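Local structure of envelope glycoprotein (Bourbon virus, 5ZKX) at residues K75-K79 with D80-T84; W273-S276 with E277-A281; E299-R302 with L303-Q307; D331-I334 with G335-E339. The protein probably fuses the viral envelope with host-cell membranes, as a trimeric class III fusion protein related to baculovirus gp64, captured here in its postfusion form. One frame throughout, in Å; residues are numbered along the deposited sequence.

The four contacts follow one another along the chain and sample successive ways in which a fusion protein begins, continues and ends a helix. Contact 1 starts helix 79-88 against a β-sheet, and no other subunit touches it. Contact 2, its centre 31 Å from that of contact 1, is a short helical turn at the subunit interface, just before helix 284-329. Contact 3 lies within that long helix, 36 Å further on between centres, and contact 4 spans the short helix 333-338 that follows it, from first turn to end, another 35 Å away. Centres of contacts 1 and 4 are 88 Å apart, a measure of the elongated postfusion shape. Contacts 2, 3 and 4 all touch neighbouring subunits.

Contact 1: K75-K79 with D80-T84; sequences KPPTK and DELKT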
loop_
_atom_site.group_PDB
_atom_site.type_symbol
_atom_site.label_atom_id
_atom_site.label_comp_id
_atom_site.label_asym_id
_atom_site.label_seq_id
_atom_site.Cartn_x
_atom_site.Cartn_y
_atom_site.Cartn_z
ATOM N N LYS A 75 33.493 -15.589 11.424
ATOM C CA LYS A 75 34.378 -16.191 10.430
ATOM C C LYS A 75 33.600 -16.300 9.128
ATOM O O LYS A 75 33.150 -17.390 8.744
ATOM C CB LYS A 75 34.907 -17.546 10.901
ATOM C CG LYS A 75 36.113 -17.445 11.827
ATOM C CD LYS A 75 37.348 -16.942 11.089
ATOM C CE LYS A 75 38.365 -16.349 12.055
ATOM N NZ LYS A 75 39.545 -15.767 11.350
ATOM N N PRO A 76 33.414 -15.187 8.426
ATOM C CA PRO A 76 32.658 -15.212 7.173
ATOM C C PRO A 76 33.381 -16.046 6.131
ATOM O O PRO A 76 34.607 -15.939 5.981
ATOM C CB PRO A 76 32.598 -13.733 6.767
ATOM C CG PRO A 76 33.765 -13.110 7.445
ATOM C CD PRO A 76 33.930 -13.842 8.737
ATOM N N PRO A 77 32.660 -16.899 5.408
ATOM C CA PRO A 77 33.320 -17.782 4.440
ATOM C C PRO A 77 33.991 -16.998 3.324
ATOM O O PRO A 77 33.618 -15.865 3.016
ATOM C CB PRO A 77 32.169 -18.643 3.903
ATOM C CG PRO A 77 30.934 -17.855 4.192
ATOM C CD PRO A 77 31.208 -17.127 5.470
ATOM N N THR A 78 35.005 -17.616 2.727
ATOM C CA THR A 78 35.668 -17.025 1.578
ATOM C C THR A 78 34.774 -17.150 0.347
ATOM O O THR A 78 33.697 -17.752 0.381
ATOM C CB THR A 78 37.018 -17.694 1.335
ATOM O OG1 THR A 78 36.808 -19.010 0.811
ATOM C CG2 THR A 78 37.802 -17.792 2.632
ATOM N N LYS A 79 35.241 -16.576 -0.764
ATOM C CA LYS A 79 34.474 -16.622 -2.005
ATOM C C LYS A 79 34.246 -18.058 -2.456
ATOM O O LYS A 79 33.107 -18.467 -2.708
ATOM C CB LYS A 79 35.191 -15.820 -3.088
ATOM C CG LYS A 79 34.304 -15.386 -4.242
ATOM C CD LYS A 79 35.108 -14.605 -5.272
ATOM C CE LYS A 79 34.232 -14.104 -6.409
ATOM N NZ LYS A 79 34.986 -13.198 -7.325
ATOM N N ASP A 80 35.323 -18.844 -2.551
ATOM C CA ASP A 80 35.192 -20.231 -2.991
ATOM C C ASP A 80 34.435 -21.074 -1.977
ATOM O O ASP A 80 33.700 -21.990 -2.361
ATOM C CB ASP A 80 36.571 -20.829 -3.255
ATOM C CG ASP A 80 37.455 -19.909 -4.079
ATOM O OD1 ASP A 80 36.924 -19.203 -4.965
ATOM O OD2 ASP A 80 38.681 -19.888 -3.840
ATOM N N GLU A 81 34.604 -20.785 -0.685
ATOM C CA GLU A 81 33.823 -21.468 0.340
ATOM C C GLU A 81 32.336 -21.220 0.144
ATOM O O GLU A 81 31.530 -22.156 0.131
ATOM C CB GLU A 81 34.259 -20.997 1.726
ATOM C CG GLU A 81 35.185 -21.946 2.454
ATOM C CD GLU A 81 35.474 -21.490 3.866
ATOM O OE1 GLU A 81 36.030 -20.383 4.037
ATOM O OE2 GLU A 81 35.135 -22.235 4.808
ATOM N N LEU A 82 31.953 -19.951 -0.009
ATOM C CA LEU A 82 30.548 -19.618 -0.204
ATOM C C LEU A 82 29.997 -20.235 -1.484
ATOM O O LEU A 82 28.820 -20.608 -1.535
ATOM C CB LEU A 82 30.380 -18.101 -0.219
ATOM C CG LEU A 82 28.955 -17.564 -0.241
ATOM C CD1 LEU A 82 28.125 -18.246 0.831
ATOM C CD2 LEU A 82 28.973 -16.059 -0.052
ATOM N N LYS A 83 30.832 -20.362 -2.517
ATOM C CA LYS A 83 30.390 -20.984 -3.762
ATOM C C LYS A 83 30.042 -22.450 -3.553
ATOM O O LYS A 83 29.008 -22.930 -4.036
ATOM C CB LYS A 83 31.472 -20.843 -4.832
ATOM C CG LYS A 83 31.632 -19.435 -5.361
ATOM C CD LYS A 83 32.890 -19.295 -6.195
ATOM C CE LYS A 83 33.066 -17.860 -6.664
ATOM N NZ LYS A 83 33.071 -17.768 -8.149
ATOM N N THR A 84 30.904 -23.190 -2.850
ATOM C CA THR A 84 30.614 -24.595 -2.592
ATOM C C THR A 84 29.520 -24.767 -1.548
ATOM O O THR A 84 28.855 -25.807 -1.534
ATOM C CB THR A 84 31.884 -25.339 -2.166
ATOM O OG1 THR A 84 31.678 -26.750 -2.303
ATOM C CG2 THR A 84 32.246 -25.037 -0.727
#
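From Thr78 the backbone turns into helix 79-88, its carbonyl O taking the N-H of Leu82 at 2.8 Å, while Lys79 O receives Lys83 N at 3.0 Å one residue later. Side chains reinforce this first turn. Thr78 sits at the N-cap, and a chi1 of 72° holds OG1 between its own backbone N and carbonyl carbon, facing the start of the helix; there it accepts the N-H of Glu81 at 3.2 Å. Glu81 answers in the other direction: its extended chain lies obliquely across the threonine, and OE1 accepts from Thr78 N over 3.2 Å. The bond is nearly straight at the hydrogen, 175°, although the donor arrives from above the carboxylate plane. These two reciprocal bonds make up a capping box, which satisfies amides that a helix start would otherwise leave without intrahelical acceptors. The same carboxylate has a second role, because OE2 forms a salt bridge with Arg49 on strand 44-58 and so ties the cap to the sheet beneath. Pro77 adds an apolar flank: its CB lies 3.8 Å from Glu81 CB, and its CG approaches Leu82 CD1 more loosely, at 4.4 Å. Leu82 is buried against Ile45 and Ser189. On another side of the turn the aliphatic parts of Lys79 and Lys83 touch, CG of Lys79 lying 3.7 Å from CE of Lys83. The ammonium of Lys83 is directed to Glu180 in a salt bridge, which probably eases the proximity of the two like charges.

Contact 2: W273-S276 with E277-A281; sequences WNIS and EKLHA
Trp273 and Lys278 make the principal apolar contact of this turn. The lysine's CG comes within 3.5 Å of the indole CZ3, and the two side chains cross at about a right angle. A chi1 of -62°, with CG beside the backbone N, brings the lysine to the ring; bends at chi2 and chi3 then carry the rest of the chain away from the indole, its ammonium having a long, weak ion pair with Glu415. The indole is fixed from its other end, since NE1 donates to Leu154 O. A second, looser apolar contact links Ile275 CG1 with Leu279 CD1 at 4.3 Å. Backbone bonds form the next group. Asn274 O receives Glu277 N and Ile275 O receives Lys278 N, both spanning three residues and both with the donor well above the carbonyl plane. Ser276 O is gripped twice: His280 N meets it at 2.9 Å almost head-on to the carbonyl, while Leu279 N comes in from above the plane at 3.2 Å. A third kind of interaction runs through solvent. One water donates to Glu277 OE1 at 2.9 Å and appears to bridge to Asn274 OD1, although that second distance is unusually short and its precise value is doubtful. The amide and carboxylate it would join are turned 56° apart. Glu277 OE2 also has a weak hydrogen bond from Asn288 of the second subunit. Mixed three- and four-residue spacings are characteristic of a short turn with both 3-10 and α character. Here the turn leads to the trimer interface, where Ala281 packs against Ala281 of each of the other two subunits.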
loop_
_atom_site.group_PDB
_atom_site.type_symbol
_atom_site.label_atom_id
_atom_site.label_comp_id
_atom_site.label_asym_id
_atom_site.label_seq_id
_atom_site.Cartn_x
_atom_site.Cartn_y
_atom_site.Cartn_z
ATOM N N TRP A 273 14.699 8.411 -8.496
ATOM C CA TRP A 273 13.704 7.910 -7.565
ATOM C C TRP A 273 14.236 7.995 -6.142
ATOM O O TRP A 273 15.441 7.881 -5.896
ATOM C CB TRP A 273 13.331 6.467 -7.899
ATOM C CG TRP A 273 14.509 5.539 -7.940
ATOM C CD1 TRP A 273 15.452 5.461 -8.915
ATOM C CD2 TRP A 273 14.857 4.549 -6.965
ATOM N NE1 TRP A 273 16.380 4.495 -8.607
ATOM C CE2 TRP A 273 16.034 3.918 -7.414
ATOM C CE3 TRP A 273 14.292 4.139 -5.754
ATOM C CZ2 TRP A 273 16.652 2.896 -6.698
ATOM C CZ3 TRP A 273 14.909 3.123 -5.045
ATOM C CH2 TRP A 273 16.076 2.515 -5.518
ATOM N N ASN A 274 13.327 8.204 -5.196
ATOM C CA ASN A 274 13.714 8.250 -3.794
ATOM C C ASN A 274 13.866 6.829 -3.268
ATOM O O ASN A 274 12.945 6.013 -3.381
ATOM C CB ASN A 274 12.687 9.028 -2.974
ATOM C CG ASN A 274 12.841 10.528 -3.127
ATOM O OD1 ASN A 274 11.887 11.230 -3.464
ATOM N ND2 ASN A 274 14.048 11.027 -2.887
ATOM N N ILE A 275 15.042 6.535 -2.710
ATOM C CA ILE A 275 15.335 5.186 -2.235
ATOM C C ILE A 275 14.398 4.791 -1.102
ATOM O O ILE A 275 14.010 3.622 -0.987
ATOM C CB ILE A 275 16.819 5.090 -1.821
ATOM C CG1 ILE A 275 17.109 3.772 -1.099
ATOM C CG2 ILE A 275 17.210 6.271 -0.947
ATOM C CD1 ILE A 275 16.940 2.551 -1.969
ATOM N N SER A 276 13.989 5.753 -0.272
ATOM C CA SER A 276 13.160 5.428 0.885
ATOM C C SER A 276 11.799 4.879 0.478
ATOM O O SER A 276 11.170 4.148 1.253
ATOM C CB SER A 276 12.987 6.664 1.766
ATOM O OG SER A 276 12.491 7.758 1.014
ATOM N N GLU A 277 11.322 5.220 -0.719
ATOM C CA GLU A 277 10.020 4.738 -1.163
ATOM C C GLU A 277 10.011 3.231 -1.379
ATOM O O GLU A 277 8.946 2.609 -1.294
ATOM C CB GLU A 277 9.605 5.473 -2.438
ATOM C CG GLU A 277 9.041 6.862 -2.170
ATOM C CD GLU A 277 8.658 7.611 -3.432
ATOM O OE1 GLU A 277 8.764 8.855 -3.437
ATOM O OE2 GLU A 277 8.253 6.959 -4.415
ATOM N N LYS A 278 11.171 2.632 -1.642
ATOM C CA LYS A 278 11.275 1.190 -1.802
ATOM C C LYS A 278 11.619 0.468 -0.505
ATOM O O LYS A 278 11.517 -0.764 -0.457
ATOM C CB LYS A 278 12.323 0.854 -2.866
ATOM C CG LYS A 278 11.997 1.397 -4.249
ATOM C CD LYS A 278 10.914 0.574 -4.928
ATOM C CE LYS A 278 11.472 -0.721 -5.501
ATOM N NZ LYS A 278 10.382 -1.675 -5.872
ATOM N N LEU A 279 12.024 1.197 0.538
ATOM C CA LEU A 279 12.301 0.608 1.844
ATOM C C LEU A 279 11.082 0.657 2.755
ATOM O O LEU A 279 10.733 -0.342 3.393
ATOM C CB LEU A 279 13.467 1.332 2.526
ATOM C CG LEU A 279 14.815 1.491 1.830
ATOM C CD1 LEU A 279 15.737 2.314 2.718
ATOM C CD2 LEU A 279 15.442 0.148 1.507
ATOM N N HIS A 280 10.431 1.814 2.825
ATOM C CA HIS A 280 9.347 2.041 3.765
ATOM C C HIS A 280 8.015 1.618 3.162
ATOM O O HIS A 280 7.741 1.866 1.985
ATOM C CB HIS A 280 9.297 3.512 4.172
ATOM C CG HIS A 280 10.528 3.981 4.882
ATOM N ND1 HIS A 280 10.807 5.316 5.084
ATOM C CD2 HIS A 280 11.552 3.294 5.438
ATOM C CE1 HIS A 280 11.952 5.430 5.735
ATOM N NE2 HIS A 280 12.424 4.217 5.961
ATOM N N ALA A 281 7.191 0.981 3.982
ATOM C CA ALA A 281 5.916 0.470 3.518
ATOM C C ALA A 281 4.871 1.580 3.478
ATOM O O ALA A 281 5.022 2.640 4.092
ATOM C CB ALA A 281 5.441 -0.670 4.417
HETATM O O HOH W 1 10.059 10.910 -1.927
#

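Contact 3: E299-R302 with L303-Q307; sequences ESLR and LSLAQ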
loop_
_atom_site.group_PDB
_atom_site.type_symbol
_atom_site.label_atom_id
_atom_site.label_comp_id
_atom_site.label_asym_id
_atom_site.label_seq_id
_atom_site.Cartn_x
_atom_site.Cartn_y
_atom_site.Cartn_z
ATOM N N GLU A 299 -17.046 9.571 -9.274
ATOM C CA GLU A 299 -18.206 10.454 -9.240
ATOM C C GLU A 299 -18.079 11.560 -10.275
ATOM O O GLU A 299 -19.052 11.890 -10.960
ATOM C CB GLU A 299 -18.388 11.047 -7.843
ATOM C CG GLU A 299 -18.853 10.050 -6.791
ATOM C CD GLU A 299 -20.340 9.750 -6.863
ATOM O OE1 GLU A 299 -21.003 9.797 -5.808
ATOM O OE2 GLU A 299 -20.847 9.453 -7.965
ATOM N N SER A 300 -16.884 12.144 -10.400
ATOM C CA SER A 300 -16.641 13.144 -11.434
ATOM C C SER A 300 -16.866 12.561 -12.821
ATOM O O SER A 300 -17.430 13.223 -13.699
ATOM C CB SER A 300 -15.219 13.685 -11.308
ATOM O OG SER A 300 -14.996 14.752 -12.210
ATOM N N LEU A 301 -16.421 11.322 -13.035
ATOM C CA LEU A 301 -16.652 10.655 -14.310
ATOM C C LEU A 301 -18.141 10.453 -14.560
ATOM O O LEU A 301 -18.621 10.650 -15.682
ATOM C CB LEU A 301 -15.900 9.321 -14.328
ATOM C CG LEU A 301 -15.900 8.410 -15.560
ATOM C CD1 LEU A 301 -17.053 7.421 -15.505
ATOM C CD2 LEU A 301 -15.931 9.214 -16.852
ATOM N N ARG A 302 -18.892 10.073 -13.525
ATOM C CA ARG A 302 -20.323 9.845 -13.699
ATOM C C ARG A 302 -21.049 11.135 -14.057
ATOM O O ARG A 302 -22.013 11.121 -14.831
ATOM C CB ARG A 302 -20.916 9.224 -12.433
ATOM C CG ARG A 302 -20.548 7.759 -12.242
ATOM C CD ARG A 302 -20.613 7.349 -10.783
ATOM N NE ARG A 302 -21.981 7.263 -10.285
ATOM C CZ ARG A 302 -22.799 6.240 -10.520
ATOM N NH1 ARG A 302 -22.389 5.218 -11.257
ATOM N NH2 ARG A 302 -24.030 6.241 -10.021
ATOM N N LEU A 303 -20.598 12.262 -13.502
ATOM C CA LEU A 303 -21.167 13.556 -13.864
ATOM C C LEU A 303 -20.977 13.839 -15.348
ATOM O O LEU A 303 -21.906 14.279 -16.032
ATOM C CB LEU A 303 -20.523 14.662 -13.029
ATOM C CG LEU A 303 -21.249 15.121 -11.766
ATOM C CD1 LEU A 303 -20.662 16.437 -11.281
ATOM C CD2 LEU A 303 -22.739 15.260 -12.022
ATOM N N SER A 304 -19.767 13.600 -15.860
ATOM C CA SER A 304 -19.508 13.818 -17.279
ATOM C C SER A 304 -20.384 12.922 -18.145
ATOM O O SER A 304 -20.940 13.372 -19.153
ATOM C CB SER A 304 -18.032 13.575 -17.582
ATOM O OG SER A 304 -17.215 14.464 -16.844
ATOM N N LEU A 305 -20.522 11.651 -17.763
ATOM C CA LEU A 305 -21.337 10.726 -18.543
ATOM C C LEU A 305 -22.807 11.119 -18.515
ATOM O O LEU A 305 -23.496 11.037 -19.538
ATOM C CB LEU A 305 -21.157 9.305 -18.019
ATOM C CG LEU A 305 -19.836 8.641 -18.378
ATOM C CD1 LEU A 305 -19.817 7.238 -17.823
ATOM C CD2 LEU A 305 -19.642 8.633 -19.885
ATOM N N ALA A 306 -23.309 11.532 -17.350
ATOM C CA ALA A 306 -24.693 11.980 -17.271
ATOM C C ALA A 306 -24.920 13.219 -18.131
ATOM O O ALA A 306 -25.976 13.364 -18.752
ATOM C CB ALA A 306 -25.070 12.254 -15.817
ATOM N N GLN A 307 -23.935 14.121 -18.183
ATOM C CA GLN A 307 -24.069 15.315 -19.012
ATOM C C GLN A 307 -24.175 14.951 -20.488
ATOM O O GLN A 307 -25.007 15.508 -21.212
ATOM C CB GLN A 307 -22.888 16.260 -18.772
ATOM C CG GLN A 307 -23.015 17.610 -19.469
ATOM C CD GLN A 307 -22.128 18.678 -18.853
ATOM O OE1 GLN A 307 -21.508 18.463 -17.810
ATOM N NE2 GLN A 307 -22.062 19.838 -19.500
#
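Leu301 and Leu305, one helical turn apart, form the tight side of this contact: their CD1 methyls meet at 3.6 Å as the two side chains lean together obliquely. Different first torsions bring them there. Leu301 has CG anti to its backbone N (chi1 -177°), which swings its end forward along the helix, whereas Leu305 places CG beside the backbone N (chi1 -74°) and reaches back over the Leu301 carbonyl, CG to O 3.6 Å. Both are buried. Leu301 packs on Leu301 of the second subunit, and Leu305 on Leu406 of that same subunit, as expected where helix 284-329 contributes to the central helical bundle of a class III fusion trimer. Beneath the side chains the backbone is regular α-helix: Leu305 N bonds to Leu301 O at 3.0 Å and Ala306 N to Arg302 O at 2.9 Å, with Leu303 and Ser304 likewise bonded four residues back. The looser, partly exposed side belongs to Arg302 and Ala306, where Ala306 brings only a methyl to Arg302 O, at 3.4 Å; Leu303, by contrast, leans on Phe209 of the third subunit. Arg302 lies back along the helix, its NE forming a salt bridge with Glu299 OE2 at 3.4 Å, while NH1 donates to Pro407 O of the second subunit. Glu299 OE1 also comes close to Glu211 of the third subunit, and crowding of like charges could raise the proton affinity of that carboxylate pair, with Arg302 probably offsetting part of the effect.

Contact 4: D331-I334 with G335-E339; sequences DRLI and GALLE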
loop_
_atom_site.group_PDB
_atom_site.type_symbol
_atom_site.label_atom_id
_atom_site.label_comp_id
_atom_site.label_asym_id
_atom_site.label_seq_id
_atom_site.Cartn_x
_atom_site.Cartn_y
_atom_site.Cartn_z
ATOM N N ASP A 331 -42.885 11.919 -47.684
ATOM C CA ASP A 331 -43.642 10.879 -46.999
ATOM C C ASP A 331 -42.928 9.534 -46.977
ATOM O O ASP A 331 -43.433 8.599 -46.349
ATOM C CB ASP A 331 -45.021 10.720 -47.646
ATOM C CG ASP A 331 -44.942 10.317 -49.109
ATOM O OD1 ASP A 331 -43.835 10.355 -49.686
ATOM O OD2 ASP A 331 -45.992 9.964 -49.684
ATOM N N ARG A 332 -41.782 9.407 -47.640
ATOM C CA ARG A 332 -41.008 8.173 -47.614
ATOM C C ARG A 332 -39.839 8.229 -46.641
ATOM O O ARG A 332 -39.130 7.229 -46.488
ATOM C CB ARG A 332 -40.491 7.844 -49.017
ATOM C CG ARG A 332 -41.585 7.619 -50.040
ATOM C CD ARG A 332 -42.461 6.440 -49.660
ATOM N NE ARG A 332 -41.669 5.245 -49.388
ATOM C CZ ARG A 332 -41.197 4.431 -50.327
ATOM N NH1 ARG A 332 -41.437 4.675 -51.606
ATOM N NH2 ARG A 332 -40.483 3.368 -49.984
ATOM N N LEU A 333 -39.633 9.367 -45.973
ATOM C CA LEU A 333 -38.453 9.552 -45.134
ATOM C C LEU A 333 -38.487 8.640 -43.914
ATOM O O LEU A 333 -37.499 7.964 -43.605
ATOM C CB LEU A 333 -38.343 11.016 -44.709
ATOM C CG LEU A 333 -37.341 11.335 -43.602
ATOM C CD1 LEU A 333 -35.913 11.128 -44.091
ATOM C CD2 LEU A 333 -37.537 12.752 -43.093
ATOM N N ILE A 334 -39.618 8.613 -43.205
ATOM C CA ILE A 334 -39.729 7.800 -41.997
ATOM C C ILE A 334 -39.462 6.333 -42.312
ATOM O O ILE A 334 -38.866 5.607 -41.506
ATOM C CB ILE A 334 -41.110 8.009 -41.347
ATOM C CG1 ILE A 334 -41.220 9.434 -40.804
ATOM C CG2 ILE A 334 -41.353 6.998 -40.238
ATOM C CD1 ILE A 334 -42.552 9.743 -40.162
ATOM N N GLY A 335 -39.875 5.880 -43.494
ATOM C CA GLY A 335 -39.567 4.520 -43.897
ATOM C C GLY A 335 -38.085 4.300 -44.137
ATOM O O GLY A 335 -37.556 3.218 -43.862
ATOM N N ALA A 336 -37.395 5.318 -44.658
ATOM C CA ALA A 336 -35.956 5.202 -44.867
ATOM C C ALA A 336 -35.206 5.210 -43.541
ATOM O O ALA A 336 -34.196 4.514 -43.389
ATOM C CB ALA A 336 -35.468 6.331 -45.772
ATOM N N LEU A 337 -35.686 5.991 -42.572
ATOM C CA LEU A 337 -35.084 5.978 -41.243
ATOM C C LEU A 337 -35.284 4.631 -40.558
ATOM O O LEU A 337 -34.371 4.122 -39.897
ATOM C CB LEU A 337 -35.672 7.103 -40.395
ATOM C CG LEU A 337 -35.516 8.505 -40.983
ATOM C CD1 LEU A 337 -36.276 9.515 -40.147
ATOM C CD2 LEU A 337 -34.048 8.881 -41.088
ATOM N N LEU A 338 -36.470 4.041 -40.699
ATOM C CA LEU A 338 -36.752 2.745 -40.101
ATOM C C LEU A 338 -36.266 1.582 -40.951
ATOM O O LEU A 338 -36.367 0.432 -40.510
ATOM C CB LEU A 338 -38.253 2.600 -39.849
ATOM C CG LEU A 338 -38.807 3.521 -38.766
ATOM C CD1 LEU A 338 -40.293 3.277 -38.575
ATOM C CD2 LEU A 338 -38.047 3.307 -37.467
ATOM N N GLU A 339 -35.751 1.855 -42.151
ATOM C CA GLU A 339 -35.246 0.828 -43.062
ATOM C C GLU A 339 -36.333 -0.168 -43.462
ATOM O O GLU A 339 -36.047 -1.328 -43.770
ATOM C CB GLU A 339 -34.040 0.099 -42.464
ATOM C CG GLU A 339 -32.811 0.975 -42.290
ATOM C CD GLU A 339 -31.632 0.213 -41.718
ATOM O OE1 GLU A 339 -31.600 0.000 -40.488
ATOM O OE2 GLU A 339 -30.739 -0.176 -42.499
HETATM O O HOH W 2 -42.485 7.059 -44.423
#
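Peptide units are the flat groups that meet between Leu333 and Leu337 and between Arg332 and Ala336, for neither segment brings an aromatic ring. Leu337 N reaches Leu333 O at 2.9 Å nearly along the C=O axis, and Ala336 N bonds to Arg332 O at 3.2 Å, tilted only 17° from that carbonyl plane. The guanidinium of Arg332, the other planar group, turns out of the contact: its NE donates to Met342 O, and the side chain also touches Cys4 of the third subunit. Leu337 CG sits against the Leu333 carbonyl, 3.3 Å from Leu333 O. The leucine side chains themselves touch, with Leu333 CG and Leu337 CD1 4.0 Å apart. Helix 333-338 begins with a water that donates to Asp331 O and accepts from Gly335 N at 3.0 Å, supplying a partner to an early amide. It ends in a Schellman motif: Glu339 takes a positive phi of 61°, its N-H returns weakly to Ala336 O, and the following residue's N-H reaches Gly335 O. Between these ends, Ile334 O receives Leu338 N at 3.0 Å, and Ile334 CG2, set anti to its backbone N, stands 4.2 Å from Leu338 CD1. Ile334 and Leu337 are buried against Val323, laying the short helix on helix 284-329, while Leu338 packs on Ile396 of the second subunit.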